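S-adenosylmethionine:tRNA ribosyltransferase-isomerase (Thermus thermophilus, PDB 1WDI) probably transfers and isomerises the ribose moiety of S-adenosylmethionine onto the 7-aminomethyl group of preQ1-modified tRNA, giving epoxyqueuosine in the queuosine pathway. Local coordinates at residues A[205-210]-A[258-263]; A[187-192]-A[296-301]; A[243-246]-A[250-253]; A[31-34]-A[38-41]; A[7-12]-A[333-338]. All coordinates share one frame; numbering follows the deposited sequence.

Contact 1. Residues A[205-210]-A[258-263]; sequences RFLTLH and TTVVRA
Leu207 and Leu209, on strand 203-211 of the large mixed sheet, pack against Thr259, Val260 and Ala263 at the start of helix 258-266, a helix laid across a sheet. The short strand and helix segments run at 89° to each other, their axes 9.6 Å apart at closest approach. Because side chains alternate along a strand, Leu207 and Leu209 both point at the helix while Phe206 and Thr208 turn away, and Phe206 stacks on Phe60 instead. Leu207 reaches two helix residues: its branch CD2 touches Ala263 CB at 3.9 Å, and its CG lies 4.3 Å from Val260 CG2. Its CG sits between the backbone N and the carbonyl carbon (chi1 51°), a less common rotamer for leucine that here brings the isobutyl group against the helix. Leu209 crosses Thr259 at about a right angle, and both its methyls rest on one methyl, Leu209 CD2 being 3.9 Å from Thr259 CG2.

Thr259 divides its two branches between different tasks. CG2 faces the strand, whereas OG1 hydrogen-bonds to a bound citrate, probably from the crystallisation liquor, and the backbone N of Thr258 holds the same molecule. No hydrogen bond joins the two segments; the touching atoms are all carbons, as is usual where a helix lies across the face of a beta sheet.

Contact 2. Residues A[187-192]-A[296-301]; sequences LHFTPE and ALFTNF
The backbones of 187-192 and 296-301 stay well apart, with the CA atoms of His188 and Asn300 the nearest pair at 9.4 Å, so side chains must bridge the gap. The first segment leaves a 3-10 turn at Leu187 and His188, passes through a loop, and enters helix 191-199 behind the N-cap residue Thr190; the second is strand 296-300 running on into Phe301.

Two aromatic residues reach out from the first segment. His188 presents its ring edge to Asn300, and NE2 donates to OD1 of Asn300 at 2.7 Å with an angle of 151° at the hydrogen. The oxygen lies almost in the imidazole plane, although the ring and the amide stand nearly perpendicular, 88° apart. The donor is tilted somewhat out of the amide plane. Phe298, its CG anti to the backbone N (chi1 179°), extends from the strand to meet both neighbours. Phe189 directs an edge at its face in a T-shaped pair, ring centroids 5.1 Å apart, with Phe189 CE1 3.6 Å from Phe298 CE2 and displaced toward the rim. The edge of Phe298 turns to His188, where CE2 lies 3.9 Å from His188 CD2. Val256 touches both phenylalanines, and the backbone N of Asn300 hydrogen-bonds to a bound citrate, probably from the crystallisation liquor.

The chemistry implies a single directional bond within an aromatic setting: all four residues are buried, the amide oxygen satisfies NE2, and the bond is consistent with a proton on NE2 and probably limits rotation of the imidazole.

Contact 3. Residues A[243-246]-A[250-253]; sequences VNRA and GRRV
Val243, in the second half of helix 237-248, begins the contact, with its CG1 4.1 Å from CG2 of Val253, the residue that opens strand 253-256. These two valine side chains cross at about a right angle. Arg245 comes next on the exposed side; its chain bends at chi3 (45°) and runs beside that of Arg251, pointing the same way. Arg245 NH1 and Arg251 NH2 lie 3.5 Å apart, two donors with no bond between them, and the guanidinium planes are inclined by 33°.

Ala246 supplies both the backbone link and the central packing surface. Its carbonyl oxygen accepts from Arg251 N at 2.7 Å, with an angle of 154° at the hydrogen. Together with the bond from Gly250 N to the carbonyl of Lys247, this forms a Schellman motif, in which Gly250 is the C-prime residue and takes the positive phi that turns the chain off the helix. The Ala246 methyl approaches Val253 CG2 at 4.4 Å. Arg251 then folds back over the helix end, bent at chi3, and lays one guanidinium face above Ala246 CA, while its CZ is 3.9 Å from Ala246 CB.

That arginine is held by partners outside the two segments: NE pairs with Glu249, and NH1 with Glu203 and the carbonyl of Gly55. The chemistry thus joins a helix stop to a small apolar patch, and the nearby acids are likely to offset the cost of bringing two arginines together.

Contact 4. Residues A[31-34]-A[38-41]; sequences VVYR and FRVA
Val31 and Ala41 form the hydrogen-bonded antiparallel pair of a beta hairpin. Val31 N donates to Ala41 O at 2.9 Å, nearly straight at 175° and in the carbonyl plane. The return bond, Ala41 N to Val31 O, has the same length, but the position of that oxygen is less certain. Val32 and Val40 follow as the non-hydrogen-bonded pair, with Val32 CB 3.9 Å from Val40 CG1 on the sheet face opposite to Val31 and Ala41.

Beyond the paired residues a water takes over the bridging. It donates to Tyr33 O at 2.7 Å and accepts from Arg39 N at 3.0 Å; Tyr33 O also receives a bond from Arg320. Arg39 spreads its guanidinium flat over one face of the Tyr33 ring, the planes only 10° apart and the centres 4.1 Å apart. The stack is an off-centre cation-pi contact, displaced toward CG and CB of Tyr33, so that Arg39 NH2 comes 3.5 Å from Tyr33 CG. An extended chain from CG to NE carries the group there, and Arg39 NH1 is held by the carbonyls of Pro37 and Glu35. A serine in place of Tyr33 would probably leave the arginine without its flat support and its head freer to turn.

Phe51 of helix 48-51 packs on Val31, Tyr33 and Ala41, Leu327 of helix 318-330 meets Val40, and strand 341-344 runs parallel to strand 28-32 along its other edge.

Contact 5. Residues A[7-12]-A[333-338]; sequences YDYHLP and YRFYSL
Phe335 meets Tyr9 and Leu11 between two irregular segments from near the opposite ends of the chain. Along the second segment, Tyr333 comes first, its hydroxyl hydrogen-bonded to His42. Arg334 points away at its CB, and its NH2 forms a salt bridge with Asp340.

Phe335 then carries the contact. Its CG lies anti to the carbonyl carbon (chi1 -67°), directing the ring at Leu11, whose CD1 sits almost over the ring centre. This is a CH-pi contact, CD1 being 3.6 Å from the centroid of the Phe335 ring and 13° off its normal. Tyr9 slides past in the opposite direction; its OH is 3.3 Å from Phe335 CD2, and Tyr9 CE1 lies 4.0 Å from Phe335 CE2. An alanine in place of Phe335 is likely to leave the Leu11 methyl without its aromatic seat and open a gap beside Tyr9.

The tyrosine hydroxyl finds its polar partner beyond the pair, in the carbonyl of His302, while Ala328 and Val329 of helix 318-330 also pack on Phe335. The chemistry therefore implies dispersion and CH-pi attraction joining the two segments, with the buried phenol satisfied from outside.

Overall arrangement
Contacts 1, 2 and 4 all reach the large mixed sheet and illustrate how one sheet can organise distant parts of a chain. Contacts 1 and 2 have centres 13 Å apart and touch, Val261 CG2 lying 3.4 Å from Leu297 CD1; their residues Thr258, Thr259, Thr299 and Asn300 together hold a citrate, probably from the crystallisation liquor, that may mark a pocket. Contact 2 continues into contact 5 through Phe301, whose O is 3.0 Å from Tyr336 N, a probable hydrogen bond. Contact 4 lies about 17 Å from contact 2, centre to centre. Contact 3, nested in sequence within contact 1, is the farthest from contact 5, about 32 Å between centres.

Contact 1. Residues A[205-210]-A[258-263]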
# COMPACT_ATOMS: atom_id res chain seq x y z
N ARG A 205 0.45 8.15 12.59
CA ARG A 205 0.98 8.98 11.51
C ARG A 205 0.69 8.38 10.14
O ARG A 205 0.76 7.17 9.96
CB ARG A 205 2.49 9.15 11.68
CG ARG A 205 2.91 9.66 13.05
CD ARG A 205 2.49 11.10 13.28
NE ARG A 205 3.00 11.59 14.56
CZ ARG A 205 2.98 12.87 14.93
NH1 ARG A 205 2.48 13.79 14.11
NH2 ARG A 205 3.47 13.22 16.11
N PHE A 206 0.38 9.24 9.16
CA PHE A 206 0.06 8.77 7.82
C PHE A 206 0.91 9.37 6.69
O PHE A 206 1.01 10.59 6.55
CB PHE A 206 -1.41 9.05 7.50
CG PHE A 206 -2.39 8.40 8.45
CD1 PHE A 206 -2.54 8.88 9.75
CD2 PHE A 206 -3.17 7.33 8.04
CE1 PHE A 206 -3.46 8.29 10.63
CE2 PHE A 206 -4.09 6.73 8.91
CZ PHE A 206 -4.23 7.21 10.20
N LEU A 207 1.54 8.51 5.89
CA LEU A 207 2.30 8.99 4.75
C LEU A 207 1.39 8.71 3.54
O LEU A 207 0.38 8.01 3.67
CB LEU A 207 3.65 8.27 4.61
CG LEU A 207 3.74 6.74 4.63
CD1 LEU A 207 3.28 6.16 3.31
CD2 LEU A 207 5.19 6.36 4.89
N THR A 208 1.76 9.24 2.39
CA THR A 208 0.93 9.08 1.20
C THR A 208 1.50 8.22 0.07
O THR A 208 2.63 8.41 -0.35
CB THR A 208 0.60 10.46 0.59
OG1 THR A 208 0.08 11.33 1.61
CG2 THR A 208 -0.42 10.32 -0.51
N LEU A 209 0.69 7.29 -0.41
CA LEU A 209 1.07 6.46 -1.54
C LEU A 209 0.33 7.06 -2.73
O LEU A 209 -0.90 7.17 -2.70
CB LEU A 209 0.62 5.00 -1.34
CG LEU A 209 0.80 4.12 -2.59
CD1 LEU A 209 2.29 4.00 -2.92
CD2 LEU A 209 0.20 2.75 -2.35
N HIS A 210 1.05 7.47 -3.77
CA HIS A 210 0.39 8.05 -4.94
C HIS A 210 -0.12 6.94 -5.86
O HIS A 210 0.63 6.04 -6.22
CB HIS A 210 1.35 8.95 -5.73
CG HIS A 210 1.80 10.16 -4.98
ND1 HIS A 210 0.93 10.96 -4.26
CD2 HIS A 210 3.01 10.74 -4.86
CE1 HIS A 210 1.59 11.97 -3.74
NE2 HIS A 210 2.86 11.87 -4.09
N THR A 258 3.75 -3.18 4.30
CA THR A 258 5.04 -3.11 3.62
C THR A 258 5.20 -1.87 2.74
O THR A 258 6.31 -1.48 2.41
CB THR A 258 5.24 -4.36 2.75
OG1 THR A 258 4.12 -4.50 1.87
CG2 THR A 258 5.35 -5.60 3.62
N THR A 259 4.09 -1.25 2.36
CA THR A 259 4.14 -0.04 1.56
C THR A 259 4.79 1.02 2.42
O THR A 259 5.66 1.76 1.97
CB THR A 259 2.74 0.39 1.13
OG1 THR A 259 2.15 -0.67 0.37
CG2 THR A 259 2.80 1.65 0.27
N VAL A 260 4.37 1.08 3.69
CA VAL A 260 4.95 2.03 4.63
C VAL A 260 6.42 1.69 4.83
O VAL A 260 7.27 2.58 4.88
CB VAL A 260 4.24 1.96 6.00
CG1 VAL A 260 5.14 2.52 7.08
CG2 VAL A 260 2.91 2.73 5.95
N VAL A 261 6.73 0.41 4.96
CA VAL A 261 8.12 0.00 5.14
C VAL A 261 8.99 0.52 3.98
O VAL A 261 10.01 1.18 4.19
CB VAL A 261 8.27 -1.53 5.19
CG1 VAL A 261 9.74 -1.92 5.19
CG2 VAL A 261 7.56 -2.09 6.44
N ARG A 262 8.56 0.22 2.76
CA ARG A 262 9.32 0.63 1.57
C ARG A 262 9.49 2.14 1.46
O ARG A 262 10.55 2.63 1.09
CB ARG A 262 8.63 0.09 0.31
CG ARG A 262 8.58 -1.43 0.22
CD ARG A 262 7.68 -1.89 -0.92
NE ARG A 262 8.12 -1.36 -2.20
CZ ARG A 262 7.49 -1.56 -3.35
NH1 ARG A 262 6.37 -2.28 -3.39
NH2 ARG A 262 7.97 -1.03 -4.47
N ALA A 263 8.44 2.89 1.78
CA ALA A 263 8.51 4.34 1.71
C ALA A 263 9.47 4.90 2.76
O ALA A 263 10.36 5.69 2.42
CB ALA A 263 7.12 4.95 1.87

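Contact 2. Residues A[187-192]-A[296-301]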
# COMPACT_ATOMS: atom_id res chain seq x y z
N LEU A 187 -6.45 -2.32 6.36
CA LEU A 187 -7.88 -2.64 6.35
C LEU A 187 -8.34 -3.26 7.67
O LEU A 187 -9.52 -3.17 8.02
CB LEU A 187 -8.20 -3.59 5.20
CG LEU A 187 -9.68 -4.00 5.05
CD1 LEU A 187 -10.45 -2.85 4.41
CD2 LEU A 187 -9.79 -5.26 4.20
N HIS A 188 -7.41 -3.88 8.39
CA HIS A 188 -7.72 -4.54 9.66
C HIS A 188 -8.12 -3.61 10.79
O HIS A 188 -8.75 -4.04 11.77
CB HIS A 188 -6.52 -5.37 10.11
CG HIS A 188 -6.13 -6.44 9.14
ND1 HIS A 188 -6.95 -7.50 8.82
CD2 HIS A 188 -5.00 -6.61 8.41
CE1 HIS A 188 -6.34 -8.28 7.94
NE2 HIS A 188 -5.15 -7.76 7.68
N PHE A 189 -7.76 -2.33 10.67
CA PHE A 189 -8.08 -1.36 11.70
C PHE A 189 -9.49 -0.80 11.58
O PHE A 189 -10.04 -0.66 10.49
CB PHE A 189 -7.08 -0.19 11.67
CG PHE A 189 -5.69 -0.57 12.09
CD1 PHE A 189 -4.89 -1.38 11.28
CD2 PHE A 189 -5.16 -0.11 13.30
CE1 PHE A 189 -3.60 -1.73 11.67
CE2 PHE A 189 -3.88 -0.45 13.70
CZ PHE A 189 -3.08 -1.26 12.88
N THR A 190 -10.08 -0.50 12.73
CA THR A 190 -11.42 0.06 12.80
C THR A 190 -11.30 1.38 13.54
O THR A 190 -10.29 1.64 14.20
CB THR A 190 -12.36 -0.82 13.63
OG1 THR A 190 -11.78 -1.02 14.92
CG2 THR A 190 -12.58 -2.18 12.95
N PRO A 191 -12.32 2.24 13.45
CA PRO A 191 -12.26 3.52 14.15
C PRO A 191 -12.06 3.28 15.65
O PRO A 191 -11.36 4.04 16.32
CB PRO A 191 -13.62 4.15 13.83
CG PRO A 191 -13.89 3.65 12.45
CD PRO A 191 -13.50 2.19 12.56
N GLU A 192 -12.66 2.21 16.16
CA GLU A 192 -12.55 1.85 17.57
C GLU A 192 -11.11 1.53 17.95
O GLU A 192 -10.58 2.03 18.94
CB GLU A 192 -13.42 0.63 17.90
CG GLU A 192 -14.93 0.84 17.80
CD GLU A 192 -15.42 1.02 16.38
OE1 GLU A 192 -14.88 0.36 15.47
OE2 GLU A 192 -16.36 1.83 16.18
N ALA A 296 9.26 -2.28 14.05
CA ALA A 296 8.28 -3.35 14.19
C ALA A 296 7.40 -3.31 12.96
O ALA A 296 7.23 -2.25 12.36
CB ALA A 296 7.44 -3.16 15.46
N LEU A 297 6.82 -4.44 12.60
CA LEU A 297 5.99 -4.51 11.40
C LEU A 297 4.67 -5.25 11.57
O LEU A 297 4.65 -6.39 12.04
CB LEU A 297 6.78 -5.17 10.26
CG LEU A 297 6.03 -5.43 8.94
CD1 LEU A 297 5.60 -4.10 8.33
CD2 LEU A 297 6.95 -6.18 7.96
N PHE A 298 3.59 -4.58 11.18
CA PHE A 298 2.24 -5.14 11.21
C PHE A 298 1.99 -5.37 9.72
O PHE A 298 2.00 -4.42 8.94
CB PHE A 298 1.25 -4.12 11.75
CG PHE A 298 -0.17 -4.61 11.79
CD1 PHE A 298 -0.70 -5.18 12.94
CD2 PHE A 298 -0.99 -4.50 10.66
CE1 PHE A 298 -2.02 -5.65 12.98
CE2 PHE A 298 -2.31 -4.96 10.68
CZ PHE A 298 -2.82 -5.54 11.85
N THR A 299 1.77 -6.62 9.32
CA THR A 299 1.57 -6.91 7.91
C THR A 299 0.74 -8.18 7.71
O THR A 299 0.58 -8.98 8.63
CB THR A 299 2.96 -7.08 7.22
OG1 THR A 299 2.81 -7.24 5.81
CG2 THR A 299 3.69 -8.28 7.79
N ASN A 300 0.22 -8.36 6.50
CA ASN A 300 -0.58 -9.55 6.22
C ASN A 300 0.31 -10.78 6.07
O ASN A 300 1.54 -10.70 6.17
CB ASN A 300 -1.38 -9.40 4.93
CG ASN A 300 -2.43 -8.30 5.00
OD1 ASN A 300 -2.96 -8.00 6.07
ND2 ASN A 300 -2.75 -7.72 3.85
N PHE A 301 -0.33 -11.92 5.83
CA PHE A 301 0.37 -13.17 5.59
C PHE A 301 0.47 -13.22 4.06
O PHE A 301 -0.55 -13.25 3.36
CB PHE A 301 -0.44 -14.37 6.11
CG PHE A 301 -0.32 -14.57 7.61
CD1 PHE A 301 -1.28 -14.05 8.48
CD2 PHE A 301 0.76 -15.28 8.14
CE1 PHE A 301 -1.17 -14.22 9.86
CE2 PHE A 301 0.88 -15.46 9.53
CZ PHE A 301 -0.08 -14.93 10.38

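Contact 3. Residues A[243-246]-A[250-253]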
# COMPACT_ATOMS: atom_id res chain seq x y z
N VAL A 243 8.90 10.81 13.01
CA VAL A 243 9.68 9.58 12.93
C VAL A 243 11.11 9.82 13.40
O VAL A 243 11.67 9.02 14.16
CB VAL A 243 9.69 9.02 11.48
CG1 VAL A 243 10.76 7.95 11.34
CG2 VAL A 243 8.32 8.43 11.15
N ASN A 244 11.71 10.92 12.96
CA ASN A 244 13.08 11.22 13.34
C ASN A 244 13.21 11.55 14.82
O ASN A 244 14.17 11.15 15.47
CB ASN A 244 13.64 12.35 12.48
CG ASN A 244 13.68 11.97 11.01
OD1 ASN A 244 13.95 10.82 10.67
ND2 ASN A 244 13.43 12.94 10.13
N ARG A 245 12.23 12.28 15.37
CA ARG A 245 12.28 12.62 16.79
C ARG A 245 12.12 11.33 17.61
O ARG A 245 12.78 11.14 18.62
CB ARG A 245 11.18 13.63 17.13
CG ARG A 245 11.14 14.09 18.58
CD ARG A 245 10.45 15.46 18.72
NE ARG A 245 9.23 15.51 17.93
CZ ARG A 245 8.07 14.97 18.30
NH1 ARG A 245 7.96 14.36 19.47
NH2 ARG A 245 7.02 15.03 17.49
N ALA A 246 11.24 10.44 17.16
CA ALA A 246 11.02 9.18 17.87
C ALA A 246 12.32 8.36 17.91
O ALA A 246 12.69 7.83 18.96
CB ALA A 246 9.92 8.37 17.19
N GLY A 250 14.67 7.15 21.06
CA GLY A 250 14.60 5.72 21.32
C GLY A 250 13.21 5.12 21.32
O GLY A 250 13.01 4.03 21.86
N ARG A 251 12.23 5.82 20.74
CA ARG A 251 10.87 5.30 20.68
C ARG A 251 10.66 4.48 19.39
O ARG A 251 11.26 4.77 18.36
CB ARG A 251 9.87 6.46 20.77
CG ARG A 251 9.88 7.15 22.14
CD ARG A 251 8.77 8.21 22.30
NE ARG A 251 9.02 9.44 21.56
CZ ARG A 251 8.32 9.83 20.49
NH1 ARG A 251 7.33 9.09 20.02
NH2 ARG A 251 8.62 10.99 19.90
N ARG A 252 9.81 3.47 19.46
CA ARG A 252 9.57 2.60 18.31
C ARG A 252 8.74 3.16 17.17
O ARG A 252 7.71 3.80 17.38
CB ARG A 252 8.92 1.29 18.76
CG ARG A 252 9.71 0.54 19.82
CD ARG A 252 9.11 -0.83 20.07
NE ARG A 252 7.74 -0.77 20.59
CZ ARG A 252 7.06 -1.83 21.01
NH1 ARG A 252 7.61 -3.03 20.96
NH2 ARG A 252 5.82 -1.69 21.49
N VAL A 253 9.20 2.90 15.95
CA VAL A 253 8.48 3.30 14.75
C VAL A 253 7.89 1.98 14.25
O VAL A 253 8.62 1.06 13.88
CB VAL A 253 9.43 3.90 13.69
CG1 VAL A 253 8.66 4.20 12.41
CG2 VAL A 253 10.05 5.18 14.23

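Contact 4. Residues A[31-34]-A[38-41]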
# COMPACT_ATOMS: atom_id res chain seq x y z
N VAL A 31 1.57 -12.73 16.79
CA VAL A 31 2.66 -11.87 17.23
C VAL A 31 3.91 -12.74 17.30
O VAL A 31 3.92 -13.77 17.97
CB VAL A 31 2.38 -11.28 18.63
CG1 VAL A 31 3.55 -10.37 19.05
CG2 VAL A 31 1.07 -10.49 18.62
N VAL A 32 4.97 -12.34 16.59
CA VAL A 32 6.22 -13.10 16.62
C VAL A 32 7.38 -12.15 16.87
O VAL A 32 7.37 -11.00 16.43
CB VAL A 32 6.43 -13.88 15.29
CG1 VAL A 32 6.46 -12.93 14.12
CG2 VAL A 32 7.72 -14.70 15.36
N TYR A 33 8.40 -12.62 17.59
CA TYR A 33 9.55 -11.78 17.91
C TYR A 33 10.81 -12.03 17.08
O TYR A 33 11.16 -13.18 16.81
CB TYR A 33 9.87 -11.92 19.40
CG TYR A 33 8.71 -11.56 20.30
CD1 TYR A 33 7.65 -12.45 20.50
CD2 TYR A 33 8.63 -10.31 20.91
CE1 TYR A 33 6.55 -12.11 21.28
CE2 TYR A 33 7.53 -9.95 21.70
CZ TYR A 33 6.50 -10.86 21.88
OH TYR A 33 5.40 -10.51 22.63
N ARG A 34 11.47 -10.94 16.68
CA ARG A 34 12.69 -10.99 15.86
C ARG A 34 13.86 -11.55 16.66
O ARG A 34 14.68 -12.29 16.12
CB ARG A 34 13.14 -9.59 15.41
CG ARG A 34 12.12 -8.71 14.74
CD ARG A 34 12.72 -7.31 14.53
NE ARG A 34 13.67 -7.26 13.42
CZ ARG A 34 14.40 -6.19 13.11
NH1 ARG A 34 14.29 -5.08 13.83
NH2 ARG A 34 15.21 -6.21 12.05
N PHE A 38 12.22 -18.61 19.66
CA PHE A 38 11.04 -18.63 18.81
C PHE A 38 9.85 -18.60 19.77
O PHE A 38 9.75 -19.42 20.67
CB PHE A 38 11.00 -19.93 18.00
CG PHE A 38 9.80 -20.04 17.10
CD1 PHE A 38 9.81 -19.45 15.84
CD2 PHE A 38 8.67 -20.74 17.50
CE1 PHE A 38 8.71 -19.55 14.99
CE2 PHE A 38 7.56 -20.86 16.66
CZ PHE A 38 7.58 -20.26 15.40
N ARG A 39 8.95 -17.64 19.58
CA ARG A 39 7.77 -17.54 20.43
C ARG A 39 6.74 -16.65 19.76
O ARG A 39 7.08 -15.63 19.16
CB ARG A 39 8.14 -16.99 21.82
CG ARG A 39 8.70 -15.59 21.83
CD ARG A 39 9.19 -15.23 23.23
NE ARG A 39 9.65 -13.84 23.32
CZ ARG A 39 10.71 -13.35 22.69
NH1 ARG A 39 11.47 -14.14 21.92
NH2 ARG A 39 11.02 -12.07 22.83
N VAL A 40 5.49 -17.07 19.84
CA VAL A 40 4.41 -16.32 19.23
C VAL A 40 3.23 -16.24 20.18
O VAL A 40 3.12 -17.01 21.13
CB VAL A 40 3.94 -16.99 17.92
CG1 VAL A 40 5.11 -17.18 16.96
CG2 VAL A 40 3.28 -18.33 18.22
N ALA A 41 2.36 -15.27 19.92
CA ALA A 41 1.15 -15.12 20.71
C ALA A 41 0.05 -15.19 19.66
O ALA A 41 0.16 -14.56 18.61
CB ALA A 41 1.13 -13.77 21.42
O HOH W 1 10.39 -15.32 18.25

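Contact 5. Residues A[7-12]-A[333-338]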
# COMPACT_ATOMS: atom_id res chain seq x y z
N TYR A 7 12.01 -19.54 -0.19
CA TYR A 7 10.87 -18.82 0.37
C TYR A 7 9.57 -19.50 -0.02
O TYR A 7 8.57 -18.85 -0.30
CB TYR A 7 10.86 -17.37 -0.13
CG TYR A 7 12.12 -16.60 0.19
CD1 TYR A 7 13.24 -16.70 -0.63
CD2 TYR A 7 12.19 -15.78 1.32
CE1 TYR A 7 14.42 -16.02 -0.32
CE2 TYR A 7 13.36 -15.10 1.63
CZ TYR A 7 14.47 -15.22 0.81
OH TYR A 7 15.63 -14.55 1.12
N ASP A 8 9.60 -20.83 -0.03
CA ASP A 8 8.42 -21.60 -0.38
C ASP A 8 7.86 -22.33 0.84
O ASP A 8 8.59 -22.69 1.76
CB ASP A 8 8.77 -22.62 -1.47
CG ASP A 8 7.54 -23.12 -2.22
OD1 ASP A 8 7.69 -24.06 -3.04
OD2 ASP A 8 6.44 -22.59 -2.01
N TYR A 9 6.55 -22.52 0.84
CA TYR A 9 5.87 -23.23 1.92
C TYR A 9 4.52 -23.65 1.36
O TYR A 9 4.06 -23.08 0.37
CB TYR A 9 5.70 -22.34 3.16
CG TYR A 9 4.68 -21.23 3.03
CD1 TYR A 9 3.34 -21.46 3.32
CD2 TYR A 9 5.06 -19.96 2.60
CE1 TYR A 9 2.39 -20.44 3.20
CE2 TYR A 9 4.12 -18.94 2.47
CZ TYR A 9 2.79 -19.19 2.77
OH TYR A 9 1.86 -18.19 2.62
N HIS A 10 3.91 -24.66 1.96
CA HIS A 10 2.62 -25.15 1.49
C HIS A 10 1.47 -24.31 2.03
O HIS A 10 1.28 -24.20 3.24
CB HIS A 10 2.43 -26.62 1.90
CG HIS A 10 1.10 -27.18 1.49
ND1 HIS A 10 0.71 -27.29 0.18
CD2 HIS A 10 0.05 -27.61 2.23
CE1 HIS A 10 -0.51 -27.77 0.12
NE2 HIS A 10 -0.94 -27.98 1.35
N LEU A 11 0.71 -23.72 1.11
CA LEU A 11 -0.44 -22.91 1.48
C LEU A 11 -1.72 -23.50 0.92
O LEU A 11 -2.02 -23.35 -0.26
CB LEU A 11 -0.28 -21.48 0.95
CG LEU A 11 -1.50 -20.58 1.18
CD1 LEU A 11 -1.80 -20.50 2.68
CD2 LEU A 11 -1.24 -19.19 0.61
N PRO A 12 -2.49 -24.20 1.77
CA PRO A 12 -3.74 -24.79 1.29
C PRO A 12 -4.56 -23.68 0.64
O PRO A 12 -4.82 -22.65 1.26
CB PRO A 12 -4.39 -25.32 2.57
CG PRO A 12 -3.21 -25.69 3.41
CD PRO A 12 -2.27 -24.51 3.20
N TYR A 333 -4.75 -20.07 10.26
CA TYR A 333 -4.83 -18.65 9.91
C TYR A 333 -5.27 -18.50 8.47
O TYR A 333 -5.06 -19.40 7.65
CB TYR A 333 -3.48 -17.94 10.07
CG TYR A 333 -3.11 -17.59 11.48
CD1 TYR A 333 -2.66 -18.57 12.38
CD2 TYR A 333 -3.20 -16.28 11.93
CE1 TYR A 333 -2.31 -18.24 13.69
CE2 TYR A 333 -2.86 -15.94 13.24
CZ TYR A 333 -2.41 -16.93 14.11
OH TYR A 333 -2.06 -16.58 15.39
N ARG A 334 -5.89 -17.36 8.15
CA ARG A 334 -6.32 -17.08 6.79
C ARG A 334 -5.24 -16.20 6.16
O ARG A 334 -4.65 -15.35 6.85
CB ARG A 334 -7.69 -16.38 6.80
CG ARG A 334 -8.83 -17.25 7.34
CD ARG A 334 -10.10 -16.43 7.54
NE ARG A 334 -9.80 -15.23 8.32
CZ ARG A 334 -9.99 -13.99 7.89
NH1 ARG A 334 -10.51 -13.76 6.69
NH2 ARG A 334 -9.62 -12.97 8.66
N PHE A 335 -4.97 -16.41 4.88
CA PHE A 335 -3.92 -15.68 4.18
C PHE A 335 -4.37 -14.67 3.12
O PHE A 335 -5.53 -14.64 2.72
CB PHE A 335 -2.96 -16.68 3.51
CG PHE A 335 -2.16 -17.49 4.49
CD1 PHE A 335 -2.79 -18.29 5.45
CD2 PHE A 335 -0.77 -17.44 4.47
CE1 PHE A 335 -2.04 -19.02 6.37
CE2 PHE A 335 -0.02 -18.17 5.38
CZ PHE A 335 -0.65 -18.96 6.34
N TYR A 336 -3.42 -13.85 2.69
CA TYR A 336 -3.63 -12.84 1.67
C TYR A 336 -4.38 -11.60 2.14
O TYR A 336 -4.61 -11.41 3.33
CB TYR A 336 -4.33 -13.45 0.44
CG TYR A 336 -3.95 -12.80 -0.87
CD1 TYR A 336 -2.60 -12.67 -1.24
CD2 TYR A 336 -4.92 -12.33 -1.75
CE1 TYR A 336 -2.24 -12.08 -2.45
CE2 TYR A 336 -4.56 -11.74 -2.96
CZ TYR A 336 -3.22 -11.62 -3.30
OH TYR A 336 -2.86 -11.04 -4.50
N SER A 337 -4.75 -10.76 1.17
CA SER A 337 -5.43 -9.48 1.37
C SER A 337 -6.59 -9.39 2.35
O SER A 337 -6.71 -8.40 3.08
CB SER A 337 -5.91 -8.95 0.01
OG SER A 337 -4.86 -9.02 -0.94
N LEU A 338 -7.46 -10.39 2.35
CA LEU A 338 -8.61 -10.37 3.25
C LEU A 338 -8.39 -11.27 4.45
O LEU A 338 -9.30 -11.48 5.26
CB LEU A 338 -9.87 -10.81 2.49
CG LEU A 338 -10.23 -9.97 1.26
CD1 LEU A 338 -11.40 -10.61 0.52
CD2 LEU A 338 -10.57 -8.55 1.68